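Local structure of transcription factor inhibitor I-kappa-B-beta (Mus musculus, 1OY3) at residues G77-A81 and L82-C86; T92-C95 and V96-P100; T227-G230 and S231-R235; N237-L240 and A241-R245. The protein inhibits the transcription factor NF-kappa-B by binding it and trapping it in the cytoplasm, although its unphosphorylated form can accompany NF-kappa-B into the nucleus. One frame throughout, in Å; residues are numbered along the deposited sequence.

Interaction 1 of 4, residues G77-A81 and L82-C86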
loop_
_atom_site.group_PDB
_atom_site.type_symbol
_atom_site.label_atom_id
_atom_site.label_comp_id
_atom_site.label_asym_id
_atom_site.label_seq_id
_atom_site.Cartn_x
_atom_site.Cartn_y
_atom_site.Cartn_z
ATOM N N GLY C 77 3.422 6.985 3.098
ATOM C CA GLY C 77 2.908 5.978 2.179
ATOM C C GLY C 77 1.708 6.433 1.359
ATOM O O GLY C 77 1.091 5.632 0.645
ATOM N N GLY C 78 1.386 7.721 1.458
ATOM C CA GLY C 78 0.258 8.281 0.742
ATOM C C GLY C 78 -1.050 7.987 1.463
ATOM O O GLY C 78 -2.134 8.078 0.871
ATOM N N HIS C 79 -0.957 7.626 2.743
ATOM C CA HIS C 79 -2.147 7.311 3.524
ATOM C C HIS C 79 -2.806 8.524 4.161
ATOM O O HIS C 79 -2.144 9.313 4.834
ATOM C CB HIS C 79 -1.807 6.331 4.648
ATOM C CG HIS C 79 -1.170 5.063 4.178
ATOM N ND1 HIS C 79 -1.867 4.088 3.502
ATOM C CD2 HIS C 79 0.101 4.608 4.292
ATOM C CE1 HIS C 79 -1.055 3.084 3.220
ATOM N NE2 HIS C 79 0.145 3.375 3.689
ATOM N N THR C 80 -4.108 8.682 3.943
ATOM C CA THR C 80 -4.852 9.767 4.581
ATOM C C THR C 80 -5.176 9.197 5.950
ATOM O O THR C 80 -4.874 8.023 6.219
ATOM C CB THR C 80 -6.196 10.035 3.901
ATOM O OG1 THR C 80 -6.956 8.820 3.887
ATOM C CG2 THR C 80 -6.000 10.530 2.476
ATOM N N ALA C 81 -5.797 10.009 6.805
ATOM C CA ALA C 81 -6.194 9.556 8.135
ATOM C C ALA C 81 -7.182 8.396 7.983
ATOM O O ALA C 81 -7.140 7.432 8.749
ATOM C CB ALA C 81 -6.854 10.698 8.921
ATOM N N LEU C 82 -8.070 8.491 6.992
ATOM C CA LEU C 82 -9.049 7.428 6.756
ATOM C C LEU C 82 -8.349 6.139 6.348
ATOM O O LEU C 82 -8.782 5.063 6.726
ATOM C CB LEU C 82 -10.068 7.814 5.661
ATOM C CG LEU C 82 -11.132 6.734 5.367
ATOM C CD1 LEU C 82 -11.866 6.395 6.657
ATOM C CD2 LEU C 82 -12.135 7.203 4.286
ATOM N N HIS C 83 -7.279 6.242 5.562
ATOM C CA HIS C 83 -6.545 5.047 5.132
ATOM C C HIS C 83 -5.975 4.310 6.322
ATOM O O HIS C 83 -6.002 3.091 6.368
ATOM C CB HIS C 83 -5.366 5.396 4.217
ATOM C CG HIS C 83 -5.716 5.479 2.766
ATOM N ND1 HIS C 83 -5.844 6.677 2.099
ATOM C CD2 HIS C 83 -5.950 4.510 1.850
ATOM C CE1 HIS C 83 -6.138 6.443 0.832
ATOM N NE2 HIS C 83 -6.209 5.135 0.657
ATOM N N LEU C 84 -5.427 5.073 7.262
ATOM C CA LEU C 84 -4.816 4.514 8.457
ATOM C C LEU C 84 -5.856 3.829 9.331
ATOM O O LEU C 84 -5.594 2.772 9.901
ATOM C CB LEU C 84 -4.086 5.620 9.237
ATOM C CG LEU C 84 -2.939 6.282 8.460
ATOM C CD1 LEU C 84 -2.398 7.489 9.228
ATOM C CD2 LEU C 84 -1.835 5.258 8.227
ATOM N N ALA C 85 -7.036 4.432 9.433
ATOM C CA ALA C 85 -8.103 3.858 10.229
ATOM C C ALA C 85 -8.430 2.479 9.686
ATOM O O ALA C 85 -8.684 1.551 10.454
ATOM C CB ALA C 85 -9.362 4.746 10.182
ATOM N N CYS C 86 -8.406 2.347 8.363
ATOM C CA CYS C 86 -8.738 1.074 7.723
ATOM C C CYS C 86 -7.672 0.004 7.856
ATOM O O CYS C 86 -7.869 -1.122 7.425
ATOM C CB CYS C 86 -9.031 1.287 6.241
ATOM S SG CYS C 86 -10.416 2.378 5.948
#
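The imidazoles of His79 and His83 meet as an offset edge-to-face pair, the edge of His79 directed at the face of His83, with ring centroids 5.8 Å apart and planes at 66°. CB of His83 lies at the edge of the His79 ring, near its plane, and the carbonyl oxygen of Gly77 stands over one face of that ring, toward its rim. At the edge of the His83 ring, in its plane, is the methyl CG2 of Thr80. This is the Thr-Ala-Leu-His segment that opens the first helix of an ankyrin repeat, here ANK 3, and Thr80 and His83 form its capping box.

Thr80 is the N-cap. With chi1 at 56°, OG1 sits between the backbone N and the carbonyl carbon, a position from which it accepts a hydrogen bond from His83 N at 3.1 Å. The same hydroxyl is hydrogen-bonded to His83 ND1 at 3.0 Å. The imidazole nitrogen is gripped a second time, by Thr80 N, whose N-H points almost straight at ND1 (3.2 Å, 174°) though the donor is tilted out of the ring plane. Two bonds at ND1, and a third from NE2 to the carbonyl of His159 in the next repeat, fix the rotation of the ring and tie adjacent repeats together.

Helical pairing starts immediately, with Leu84 N bonded to Thr80 O and Ala85 N to Ala81 O. Beyond the cap, the Leu84 side chain crosses that of His79 at about a right angle, its methyl CD2 resting 3.7 Å from His79 CB.

Interaction 2 of 4, residues T92-C95 and V96-P100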
loop_
_atom_site.group_PDB
_atom_site.type_symbol
_atom_site.label_atom_id
_atom_site.label_comp_id
_atom_site.label_asym_id
_atom_site.label_seq_id
_atom_site.Cartn_x
_atom_site.Cartn_y
_atom_site.Cartn_z
ATOM N N THR C 92 -14.714 3.350 14.737
ATOM C CA THR C 92 -15.303 4.577 15.242
ATOM C C THR C 92 -14.613 5.826 14.666
ATOM O O THR C 92 -15.264 6.831 14.386
ATOM C CB THR C 92 -15.287 4.598 16.791
ATOM O OG1 THR C 92 -13.966 4.328 17.270
ATOM C CG2 THR C 92 -16.233 3.549 17.337
ATOM N N CYS C 93 -13.301 5.763 14.471
ATOM C CA CYS C 93 -12.570 6.896 13.894
ATOM C C CYS C 93 -13.040 7.171 12.463
ATOM O O CYS C 93 -13.234 8.331 12.061
ATOM C CB CYS C 93 -11.078 6.603 13.881
ATOM S SG CYS C 93 -10.299 6.593 15.513
ATOM N N ALA C 94 -13.229 6.101 11.693
ATOM C CA ALA C 94 -13.665 6.240 10.309
ATOM C C ALA C 94 -15.030 6.910 10.284
ATOM O O ALA C 94 -15.320 7.726 9.416
ATOM C CB ALA C 94 -13.746 4.860 9.632
ATOM N N CYS C 95 -15.859 6.537 11.252
ATOM C CA CYS C 95 -17.207 7.062 11.381
ATOM C C CYS C 95 -17.197 8.586 11.620
ATOM O O CYS C 95 -17.978 9.339 11.022
ATOM C CB CYS C 95 -17.898 6.317 12.520
ATOM S SG CYS C 95 -19.644 6.601 12.616
ATOM N N VAL C 96 -16.304 9.033 12.494
ATOM C CA VAL C 96 -16.159 10.457 12.785
ATOM C C VAL C 96 -15.770 11.203 11.504
ATOM O O VAL C 96 -16.289 12.281 11.212
ATOM C CB VAL C 96 -15.041 10.708 13.830
ATOM C CG1 VAL C 96 -14.799 12.189 13.971
ATOM C CG2 VAL C 96 -15.419 10.080 15.175
ATOM N N LEU C 97 -14.848 10.625 10.741
ATOM C CA LEU C 97 -14.387 11.260 9.515
ATOM C C LEU C 97 -15.392 11.237 8.373
ATOM O O LEU C 97 -15.479 12.197 7.605
ATOM C CB LEU C 97 -13.086 10.615 9.034
ATOM C CG LEU C 97 -11.844 10.781 9.916
ATOM C CD1 LEU C 97 -10.707 9.964 9.329
ATOM C CD2 LEU C 97 -11.459 12.260 10.024
ATOM N N LEU C 98 -16.146 10.145 8.273
ATOM C CA LEU C 98 -17.116 9.955 7.200
ATOM C C LEU C 98 -18.450 10.713 7.305
ATOM O O LEU C 98 -19.520 10.116 7.202
ATOM C CB LEU C 98 -17.379 8.453 7.039
ATOM C CG LEU C 98 -16.134 7.639 6.653
ATOM C CD1 LEU C 98 -16.415 6.155 6.793
ATOM C CD2 LEU C 98 -15.719 7.981 5.238
ATOM N N GLN C 99 -18.370 12.024 7.503
ATOM C CA GLN C 99 -19.549 12.891 7.605
ATOM C C GLN C 99 -19.060 14.328 7.585
ATOM O O GLN C 99 -17.871 14.574 7.731
ATOM C CB GLN C 99 -20.314 12.624 8.909
ATOM C CG GLN C 99 -19.548 12.948 10.184
ATOM C CD GLN C 99 -20.264 12.453 11.444
ATOM O OE1 GLN C 99 -19.882 11.441 12.035
ATOM N NE2 GLN C 99 -21.308 13.159 11.847
ATOM N N PRO C 100 -19.971 15.295 7.392
ATOM C CA PRO C 100 -19.561 16.697 7.365
ATOM C C PRO C 100 -18.844 17.068 8.657
ATOM O O PRO C 100 -19.280 16.697 9.740
ATOM C CB PRO C 100 -20.886 17.437 7.209
ATOM C CG PRO C 100 -21.710 16.463 6.410
ATOM C CD PRO C 100 -21.404 15.158 7.082
#
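Val96 N and Leu97 N donate to Thr92 O and Cys93 O, both at 3.1 Å, and these two i to i+4 bonds carry the last turn of helix 91-97, the second helix of ankyrin repeat ANK 3. A third bond, from Leu98 N to Ala94 O, closes the turn, though the place of that oxygen is less certain. Leu98 then leaves helical geometry (phi -77°, psi 53°) as the centre of an inverse gamma turn, in which Gln99 N makes a weak 2.9 Å bond to Leu97 O. Leu97 O also accepts from the side-chain amide of Gln150.

Packing along the helix is mostly side chain on backbone. In Val96, CG2 is anti to the carbonyl carbon and lies beside the backbone N, which brings this methyl to 3.3 Å from Thr92 O. Leu97 packs against Val61 of helix 58-66 and Ala81 of helix 81-85, joining the preceding repeat to the first helix of its own. Its CG passes 3.5 Å from Cys93 O. Leu98 packs against Trp147 and Leu151. Its stem is modelled too near the Ala94 carbonyl, which leaves the apolar touch of Ala94 CB and Leu98 CD1, 4.1 Å, approximate.

Interaction 3 of 4, residues T227-G230 and S231-R235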
loop_
_atom_site.group_PDB
_atom_site.type_symbol
_atom_site.label_atom_id
_atom_site.label_comp_id
_atom_site.label_asym_id
_atom_site.label_seq_id
_atom_site.Cartn_x
_atom_site.Cartn_y
_atom_site.Cartn_z
ATOM N N THR C 227 -11.489 -13.098 -13.709
ATOM C CA THR C 227 -12.591 -12.560 -12.916
ATOM C C THR C 227 -12.492 -13.041 -11.473
ATOM O O THR C 227 -11.655 -13.884 -11.137
ATOM C CB THR C 227 -13.941 -13.045 -13.453
ATOM O OG1 THR C 227 -13.989 -14.474 -13.355
ATOM C CG2 THR C 227 -14.122 -12.640 -14.897
ATOM N N PRO C 228 -13.358 -12.515 -10.594
ATOM C CA PRO C 228 -13.315 -12.944 -9.195
ATOM C C PRO C 228 -13.589 -14.439 -9.056
ATOM O O PRO C 228 -12.950 -15.124 -8.250
ATOM C CB PRO C 228 -14.397 -12.089 -8.544
ATOM C CG PRO C 228 -14.321 -10.817 -9.339
ATOM C CD PRO C 228 -14.229 -11.334 -10.753
ATOM N N LEU C 229 -14.537 -14.945 -9.848
ATOM C CA LEU C 229 -14.883 -16.365 -9.802
ATOM C C LEU C 229 -13.695 -17.173 -10.296
ATOM O O LEU C 229 -13.263 -18.123 -9.643
ATOM C CB LEU C 229 -16.095 -16.664 -10.691
ATOM C CG LEU C 229 -16.974 -17.861 -10.287
ATOM C CD1 LEU C 229 -17.953 -18.152 -11.415
ATOM C CD2 LEU C 229 -16.137 -19.094 -9.984
ATOM N N GLY C 230 -13.181 -16.787 -11.462
ATOM C CA GLY C 230 -12.036 -17.469 -12.038
ATOM C C GLY C 230 -10.897 -17.491 -11.042
ATOM O O GLY C 230 -10.140 -18.457 -10.959
ATOM N N SER C 231 -10.785 -16.415 -10.270
ATOM C CA SER C 231 -9.739 -16.325 -9.270
ATOM C C SER C 231 -10.075 -17.239 -8.106
ATOM O O SER C 231 -9.210 -17.952 -7.602
ATOM C CB SER C 231 -9.598 -14.880 -8.777
ATOM O OG SER C 231 -8.568 -14.782 -7.809
ATOM N N ALA C 232 -11.339 -17.219 -7.685
ATOM C CA ALA C 232 -11.785 -18.047 -6.567
ATOM C C ALA C 232 -11.609 -19.543 -6.825
ATOM O O ALA C 232 -11.382 -20.318 -5.889
ATOM C CB ALA C 232 -13.244 -17.741 -6.238
ATOM N N LEU C 233 -11.719 -19.954 -8.086
ATOM C CA LEU C 233 -11.564 -21.366 -8.425
ATOM C C LEU C 233 -10.158 -21.861 -8.105
ATOM O O LEU C 233 -9.986 -22.984 -7.630
ATOM C CB LEU C 233 -11.872 -21.606 -9.908
ATOM C CG LEU C 233 -13.344 -21.553 -10.326
ATOM C CD1 LEU C 233 -13.479 -21.894 -11.797
ATOM C CD2 LEU C 233 -14.138 -22.531 -9.492
ATOM N N LEU C 234 -9.158 -21.021 -8.360
ATOM C CA LEU C 234 -7.765 -21.376 -8.095
ATOM C C LEU C 234 -7.429 -21.215 -6.614
ATOM O O LEU C 234 -6.288 -21.398 -6.200
ATOM C CB LEU C 234 -6.834 -20.493 -8.927
ATOM C CG LEU C 234 -7.025 -20.534 -10.441
ATOM C CD1 LEU C 234 -6.080 -19.551 -11.107
ATOM C CD2 LEU C 234 -6.767 -21.937 -10.943
ATOM N N ARG C 235 -8.432 -20.867 -5.819
ATOM C CA ARG C 235 -8.246 -20.674 -4.387
ATOM C C ARG C 235 -8.802 -21.896 -3.656
ATOM O O ARG C 235 -9.603 -22.648 -4.212
ATOM C CB ARG C 235 -8.978 -19.404 -3.933
ATOM C CG ARG C 235 -8.666 -18.151 -4.767
ATOM C CD ARG C 235 -7.316 -17.520 -4.426
ATOM N NE ARG C 235 -6.946 -16.485 -5.392
ATOM C CZ ARG C 235 -5.945 -15.622 -5.230
ATOM N NH1 ARG C 235 -5.201 -15.653 -4.130
ATOM N NH2 ARG C 235 -5.671 -14.736 -6.180
#
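Leu229 and Leu233, one turn apart on helix 228-233, set their side chains obliquely across each other, the methyl CD2 of Leu229 against CG of Leu233 at 3.7 Å. The helix is the first of ankyrin repeat ANK 6, and Thr227 caps its N-terminus in the manner of the Thr-Pro-Leu segment common in these repeats.

The first torsions of the two leucines differ. Leu229 has CG anti to the backbone N (chi1 -152°), whereas CG of Leu233 is anti to the carbonyl carbon and beside its own N (chi1 -74°). Leu233 CG also comes to 3.5 Å from Leu229 O, the acceptor of Leu233 N. Both side chains continue onto Pro252 and Arg245.

At the helix start, Thr227 OG1 accepts from Gly230 N at 3.1 Å, and its carbonyl oxygen takes the N-H of Ser231. Ala232 N bonds Pro228 O in turn, at 2.7 Å. Pro228 packs on Leu196 and His197 of helix 195-201 and on Leu244 of helix 238-246. Ala232 also packs between these helices, against Val200 and Leu244.

At the other end the backbone closes with Arg235 N on Ala232 O. Leu234 and Arg235 also pack against another protein chain of the complex, so the turn that follows the helix takes part in that interface. Arg235 NH2 makes a long, weak ion pair with Glu201 of helix 195-201. The arginine stem is modelled too close to Ser231 O, so its weak bonds from NH2 and NE to Ser231 OG, the former at 3.3 Å, are tentative.

Interaction 4 of 4, residues N237-L240 and A241-R245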
loop_
_atom_site.group_PDB
_atom_site.type_symbol
_atom_site.label_atom_id
_atom_site.label_comp_id
_atom_site.label_asym_id
_atom_site.label_seq_id
_atom_site.Cartn_x
_atom_site.Cartn_y
_atom_site.Cartn_z
ATOM N N ASN C 237 -10.587 -22.173 -0.272
ATOM C CA ASN C 237 -11.921 -22.028 0.320
ATOM C C ASN C 237 -13.051 -22.062 -0.716
ATOM O O ASN C 237 -13.215 -21.137 -1.512
ATOM C CB ASN C 237 -11.992 -20.730 1.127
ATOM C CG ASN C 237 -13.273 -20.610 1.926
ATOM O OD1 ASN C 237 -13.477 -19.631 2.643
ATOM N ND2 ASN C 237 -14.142 -21.606 1.811
ATOM N N PRO C 238 -13.862 -23.136 -0.697
ATOM C CA PRO C 238 -14.989 -23.346 -1.616
ATOM C C PRO C 238 -16.114 -22.326 -1.486
ATOM O O PRO C 238 -16.798 -22.022 -2.457
ATOM C CB PRO C 238 -15.469 -24.757 -1.262
ATOM C CG PRO C 238 -14.266 -25.397 -0.610
ATOM C CD PRO C 238 -13.727 -24.276 0.224
ATOM N N ILE C 239 -16.299 -21.809 -0.276
ATOM C CA ILE C 239 -17.351 -20.840 -0.007
ATOM C C ILE C 239 -17.350 -19.696 -1.009
ATOM O O ILE C 239 -18.395 -19.341 -1.559
ATOM C CB ILE C 239 -17.202 -20.235 1.398
ATOM C CG1 ILE C 239 -17.008 -21.349 2.431
ATOM C CG2 ILE C 239 -18.433 -19.404 1.734
ATOM C CD1 ILE C 239 -18.133 -22.353 2.485
ATOM N N LEU C 240 -16.170 -19.129 -1.237
ATOM C CA LEU C 240 -15.995 -18.002 -2.153
ATOM C C LEU C 240 -16.590 -18.229 -3.534
ATOM O O LEU C 240 -17.277 -17.360 -4.065
ATOM C CB LEU C 240 -14.508 -17.667 -2.277
ATOM C CG LEU C 240 -13.840 -17.265 -0.960
ATOM C CD1 LEU C 240 -12.336 -17.167 -1.152
ATOM C CD2 LEU C 240 -14.408 -15.939 -0.485
ATOM N N ALA C 241 -16.323 -19.396 -4.111
ATOM C CA ALA C 241 -16.845 -19.730 -5.427
ATOM C C ALA C 241 -18.373 -19.839 -5.360
ATOM O O ALA C 241 -19.083 -19.304 -6.212
ATOM C CB ALA C 241 -16.243 -21.041 -5.903
ATOM N N ARG C 242 -18.867 -20.527 -4.333
ATOM C CA ARG C 242 -20.303 -20.705 -4.138
ATOM C C ARG C 242 -21.007 -19.353 -4.156
ATOM O O ARG C 242 -21.959 -19.151 -4.914
ATOM C CB ARG C 242 -20.571 -21.404 -2.804
ATOM C CG ARG C 242 -19.890 -22.764 -2.654
ATOM C CD ARG C 242 -20.090 -23.330 -1.247
ATOM N NE ARG C 242 -19.366 -24.582 -1.041
ATOM C CZ ARG C 242 -19.203 -25.167 0.143
ATOM N NH1 ARG C 242 -19.712 -24.617 1.237
ATOM N NH2 ARG C 242 -18.524 -26.301 0.237
ATOM N N LEU C 243 -20.529 -18.429 -3.323
ATOM C CA LEU C 243 -21.099 -17.082 -3.234
ATOM C C LEU C 243 -21.200 -16.430 -4.599
ATOM O O LEU C 243 -22.290 -16.062 -5.043
ATOM C CB LEU C 243 -20.242 -16.198 -2.322
ATOM C CG LEU C 243 -20.459 -16.292 -0.809
ATOM C CD1 LEU C 243 -20.426 -17.739 -0.361
ATOM C CD2 LEU C 243 -19.383 -15.475 -0.095
ATOM N N LEU C 244 -20.052 -16.278 -5.256
ATOM C CA LEU C 244 -19.999 -15.666 -6.581
ATOM C C LEU C 244 -21.007 -16.337 -7.501
ATOM O O LEU C 244 -21.733 -15.663 -8.236
ATOM C CB LEU C 244 -18.582 -15.778 -7.158
ATOM C CG LEU C 244 -17.573 -14.822 -6.512
ATOM C CD1 LEU C 244 -16.149 -15.334 -6.690
ATOM C CD2 LEU C 244 -17.741 -13.439 -7.127
ATOM N N ARG C 245 -21.055 -17.666 -7.449
ATOM C CA ARG C 245 -21.993 -18.426 -8.266
ATOM C C ARG C 245 -23.401 -17.944 -7.925
ATOM O O ARG C 245 -24.127 -17.439 -8.782
ATOM C CB ARG C 245 -21.898 -19.919 -7.946
ATOM C CG ARG C 245 -20.553 -20.584 -8.205
ATOM C CD ARG C 245 -20.301 -20.828 -9.681
ATOM N NE ARG C 245 -19.622 -22.104 -9.904
ATOM C CZ ARG C 245 -18.468 -22.453 -9.345
ATOM N NH1 ARG C 245 -17.847 -21.620 -8.522
ATOM N NH2 ARG C 245 -17.932 -23.638 -9.605
#
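Pro238 O is gripped by two backbone donors in the first turn of helix 238-246, Arg242 N at 3.2 Å in a nearly straight bond (172°) and Ala241 N at 3.1 Å in a weak, bent one (120°). Further along, Leu244 N donates to Leu240 O, also at 3.2 Å and nearly straight.

The Arg242 side chain runs back over this turn. Its CG is beside the backbone N (chi1 -57°) and the chain is extended from CG to NE, a course that takes CG past Pro238 O and lays the guanidinium near the start of the helix. One face of the guanidinium has Ile239 N above it, toward the rim. NH2 lies 3.7 Å from Pro238 CB, and Ile239 CD1 is modelled 3.0 Å from Arg242 NH1, a doubtfully short approach. The branch CG2 of Ile239, by contrast, meets Leu243 CD1 at 3.3 Å, closer than usual, but the placing of that leucine methyl is doubtful.

This is the second helix of ankyrin repeat ANK 6. Ile239, Leu240 and Leu243 face Ala205 and Leu208 of helix 205-213, while Leu244 packs on Pro228 and Ala232 of helix 228-233.

Overall arrangement
Interactions 1 and 2 sit on the two successive helices of ANK 3, interactions 3 and 4 on those of ANK 6, so each pair samples the helix-turn-helix unit of an ankyrin repeat. Leu82 CD1 meets Ala94 CB at 3.8 Å between interactions 1 and 2, and Leu229 CA meets Leu244 CD1 at 3.5 Å between interactions 3 and 4, whose centres are about 9 Å apart. Neither pair touches the other: the nearest atoms, in interactions 1 and 4, are about 18 Å apart, and interactions 2 and 3 lie on opposite sides of the chain's centre. Interactions 1 and 3, on first helices, include residues packed against other protein chains; interactions 2 and 4 do not.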